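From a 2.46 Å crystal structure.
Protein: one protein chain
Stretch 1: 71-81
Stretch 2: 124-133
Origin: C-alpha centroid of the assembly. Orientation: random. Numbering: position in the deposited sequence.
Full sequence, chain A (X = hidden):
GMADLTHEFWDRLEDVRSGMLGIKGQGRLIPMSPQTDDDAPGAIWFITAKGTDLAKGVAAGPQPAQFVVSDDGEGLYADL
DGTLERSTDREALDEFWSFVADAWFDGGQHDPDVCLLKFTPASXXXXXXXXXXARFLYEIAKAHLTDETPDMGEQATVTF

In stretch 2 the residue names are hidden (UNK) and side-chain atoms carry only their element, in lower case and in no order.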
# COMPACT_ATOMS: atom_id res chain seq x y z
N ASP A 71 2.70 -0.09 -5.19
CA ASP A 71 2.40 -0.79 -6.45
C ASP A 71 3.70 -1.25 -7.12
O ASP A 71 4.48 -0.43 -7.59
CB ASP A 71 1.59 0.17 -7.35
CG ASP A 71 0.91 -0.54 -8.52
OD1 ASP A 71 1.60 -1.17 -9.35
OD2 ASP A 71 -0.32 -0.40 -8.64
N ASP A 72 3.90 -2.58 -7.17
CA ASP A 72 5.09 -3.19 -7.79
C ASP A 72 5.08 -3.09 -9.32
O ASP A 72 6.14 -2.90 -9.93
CB ASP A 72 5.25 -4.67 -7.38
CG ASP A 72 5.48 -4.85 -5.88
OD1 ASP A 72 6.07 -3.97 -5.22
OD2 ASP A 72 5.10 -5.91 -5.35
N GLY A 73 3.91 -3.25 -9.94
CA GLY A 73 3.74 -3.16 -11.40
C GLY A 73 4.20 -1.83 -11.98
O GLY A 73 4.84 -1.80 -13.03
N GLU A 74 3.86 -0.74 -11.28
CA GLU A 74 4.27 0.62 -11.64
C GLU A 74 5.54 1.10 -10.93
O GLU A 74 6.19 2.02 -11.41
CB GLU A 74 3.12 1.61 -11.37
CG GLU A 74 1.89 1.38 -12.25
CD GLU A 74 2.19 1.59 -13.73
OE1 GLU A 74 2.72 2.67 -14.09
OE2 GLU A 74 1.88 0.69 -14.54
N GLY A 75 5.89 0.47 -9.80
CA GLY A 75 7.06 0.87 -9.02
C GLY A 75 6.87 2.23 -8.36
O GLY A 75 7.82 3.03 -8.32
N LEU A 76 5.65 2.50 -7.89
CA LEU A 76 5.29 3.74 -7.21
C LEU A 76 4.92 3.39 -5.78
O LEU A 76 3.99 2.61 -5.55
CB LEU A 76 4.10 4.42 -7.91
CG LEU A 76 3.60 5.75 -7.34
CD1 LEU A 76 4.70 6.81 -7.32
CD2 LEU A 76 2.41 6.24 -8.13
N TYR A 77 5.66 3.96 -4.83
CA TYR A 77 5.44 3.76 -3.40
C TYR A 77 5.39 5.16 -2.80
O TYR A 77 6.26 5.98 -3.10
CB TYR A 77 6.57 2.93 -2.79
CG TYR A 77 6.87 1.66 -3.56
CD1 TYR A 77 6.19 0.47 -3.27
CD2 TYR A 77 7.80 1.66 -4.61
CE1 TYR A 77 6.46 -0.71 -4.00
CE2 TYR A 77 8.07 0.49 -5.35
CZ TYR A 77 7.39 -0.69 -5.04
OH TYR A 77 7.65 -1.83 -5.76
N ALA A 78 4.37 5.44 -1.98
CA ALA A 78 4.19 6.78 -1.41
C ALA A 78 3.30 6.82 -0.19
O ALA A 78 2.24 6.20 -0.19
CB ALA A 78 3.62 7.71 -2.48
N ASP A 79 3.75 7.52 0.86
CA ASP A 79 2.97 7.78 2.06
C ASP A 79 2.70 9.28 1.97
O ASP A 79 3.62 10.08 2.12
CB ASP A 79 3.75 7.41 3.33
CG ASP A 79 2.96 7.64 4.62
OD1 ASP A 79 1.75 7.96 4.58
OD2 ASP A 79 3.55 7.49 5.71
N LEU A 80 1.44 9.65 1.71
CA LEU A 80 1.03 11.04 1.49
C LEU A 80 0.14 11.62 2.58
O LEU A 80 -0.81 10.96 3.00
CB LEU A 80 0.24 11.12 0.18
CG LEU A 80 0.85 10.53 -1.09
CD1 LEU A 80 -0.20 10.56 -2.18
CD2 LEU A 80 2.09 11.28 -1.50
N ASP A 81 0.46 12.84 3.03
CA ASP A 81 -0.39 13.62 3.94
C ASP A 81 -1.15 14.59 3.05
O ASP A 81 -0.60 15.11 2.08
CB ASP A 81 0.43 14.40 4.98
CG ASP A 81 1.05 13.51 6.05
OD1 ASP A 81 0.44 12.49 6.45
OD2 ASP A 81 2.16 13.84 6.52
N UNK A 124 4.62 14.24 1.09
CA UNK A 124 4.81 12.80 1.25
C UNK A 124 6.18 12.28 0.86
O UNK A 124 6.90 12.94 0.11
N UNK A 125 6.53 11.10 1.40
CA UNK A 125 7.79 10.44 1.08
C UNK A 125 7.47 9.46 -0.04
O UNK A 125 6.72 8.50 0.19
c UNK A 125 9.86 9.30 2.05
c UNK A 125 8.41 9.75 2.30
o UNK A 125 11.74 8.32 3.14
o UNK A 125 10.12 9.03 4.44
c UNK A 125 10.61 8.85 3.30
N UNK A 126 8.02 9.72 -1.23
CA UNK A 126 7.74 8.97 -2.46
C UNK A 126 8.98 8.23 -2.96
O UNK A 126 10.07 8.79 -2.95
c UNK A 126 5.65 11.83 -4.17
c UNK A 126 6.03 10.73 -3.19
c UNK A 126 7.29 9.95 -3.59
c UNK A 126 7.05 9.22 -4.92
N UNK A 127 8.79 6.98 -3.40
CA UNK A 127 9.84 6.17 -4.05
C UNK A 127 9.36 5.80 -5.46
O UNK A 127 8.21 5.37 -5.64
c UNK A 127 10.16 4.90 -3.27
o UNK A 127 10.74 5.21 -2.01
N UNK A 128 10.24 5.99 -6.44
CA UNK A 128 10.01 5.69 -7.85
C UNK A 128 11.07 4.65 -8.22
O UNK A 128 12.26 4.94 -8.07
c UNK A 128 7.72 7.69 -8.54
c UNK A 128 10.07 6.71 -10.19
c UNK A 128 9.17 8.06 -8.31
c UNK A 128 10.19 6.98 -8.70
N UNK A 129 10.66 3.46 -8.67
CA UNK A 129 11.59 2.38 -9.06
C UNK A 129 11.28 1.79 -10.43
O UNK A 129 10.19 1.96 -10.97
c UNK A 129 11.59 1.20 -8.04
o UNK A 129 10.36 0.47 -8.13
c UNK A 129 11.80 1.70 -6.61
N UNK A 130 12.24 1.02 -10.96
CA UNK A 130 12.11 0.37 -12.28
C UNK A 130 11.04 -0.75 -12.40
O UNK A 130 10.79 -1.24 -13.50
c UNK A 130 13.49 -0.12 -12.77
o UNK A 130 16.32 -0.51 -13.02
c UNK A 130 15.91 0.64 -13.32
o UNK A 130 16.66 1.49 -13.84
c UNK A 130 14.47 1.05 -13.03
N UNK A 131 10.43 -1.15 -11.27
CA UNK A 131 9.34 -2.14 -11.23
C UNK A 131 9.80 -3.48 -10.68
O UNK A 131 10.74 -3.54 -9.89
N UNK A 132 9.10 -4.54 -11.09
CA UNK A 132 9.43 -5.93 -10.71
C UNK A 132 9.33 -6.92 -11.86
O UNK A 132 9.03 -8.09 -11.64
N UNK A 133 9.61 -6.44 -13.08
CA UNK A 133 9.54 -7.23 -14.31
C UNK A 133 10.91 -7.50 -14.89
O UNK A 133 11.85 -7.79 -14.15
O HOH W 1 9.61 -2.19 -7.55

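Position 124 has backbone atoms alone, so it is Gly124. It lies opposite Leu80, and the fit is close: a CB built here would fall 2.6 Å from Asp79 O and 2.7 Å from Leu80 CD2, clashing with both. Without one, the strands approach to 4.2 Å between Gly124 CA and Leu80 CA.

Position 125 carries three carbons in an unbranched row, the third bearing two oxygens: a carboxylate on two methylenes, Glu125. Its backbone pairs with Asp79, Asp79 N giving a hydrogen bond to Glu125 O (3.2 Å) and Glu125 N one to Asp79 O (3.2 Å). The side chain leaves on the same face as that of Asp79, but its end leads away, which suits a charged group at a partly exposed site.

At position 126 there are four carbons, forked at the first, with one arm two carbons long. That is Ile126, buried opposite Ala78. The small Ala78 leaves space for a branched neighbour, and Ala78 CB lies 3.9 Å from Ile126 CG1. Leu76 CD1 reaches Ile126 CG2 at 4.1 Å, and Leu80 CD2 lies 4.3 Å from Ile126 CG1.

Position 127 shows one carbon and then one oxygen, hence Ser127. It pairs with Tyr77 through two hydrogen bonds, Ser127 N to Tyr77 O (2.7 Å) and Tyr77 N to Ser127 O (3.0 Å). Their side chains share a face, with Tyr77 CB 4.1 Å from Ser127 CB; a short side chain fits compactly beside the tyrosine.

Position 128 again has four carbons forked at the first, one arm being two carbons long: Ile128. It faces Leu76, and its end turns nearer, bringing Ile128 CD1 to 3.4 Å from Leu76 CD1. A β-branched aliphatic residue suits both the extended backbone and this buried apolar face.

At position 129 the first carbon bears one oxygen and one carbon, the fork of Thr129. Its N donates to Gly75 O (2.9 Å). Thr129 OG1 lies at the edge of the Tyr77 ring, 3.6 Å from Tyr77 CE2, and hydrogen-bonds a water (2.8 Å from OG1 to the water O) that also donates to Tyr77 OH (2.7 Å from that water O).

Position 130 has three carbons in a row, the third with two oxygens. This is Glu130, which points away from stretch 1 and makes no contact with it.

Positions 131, 132 and 133 lack side chains: Gly131, Gly132 and Gly133. Gly131 has phi 106° and psi -154°, angles at which a CB would jam against the preceding carbonyl oxygen. Its CA lies 3.5 Å from Asp72 O. Gly132 and Gly133 have room for a CB, so stretch 1 does not demand glycine there; Gly133 stands at the N-cap position before a helix.

The contact is an antiparallel strand pair held by backbone hydrogen bonds. Leucines, alanine and isoleucines pack on one face, while Tyr77 and a bridging water extend the polar contacts beyond the strands.

Stretch 2 (124-133) GEISITEGGG
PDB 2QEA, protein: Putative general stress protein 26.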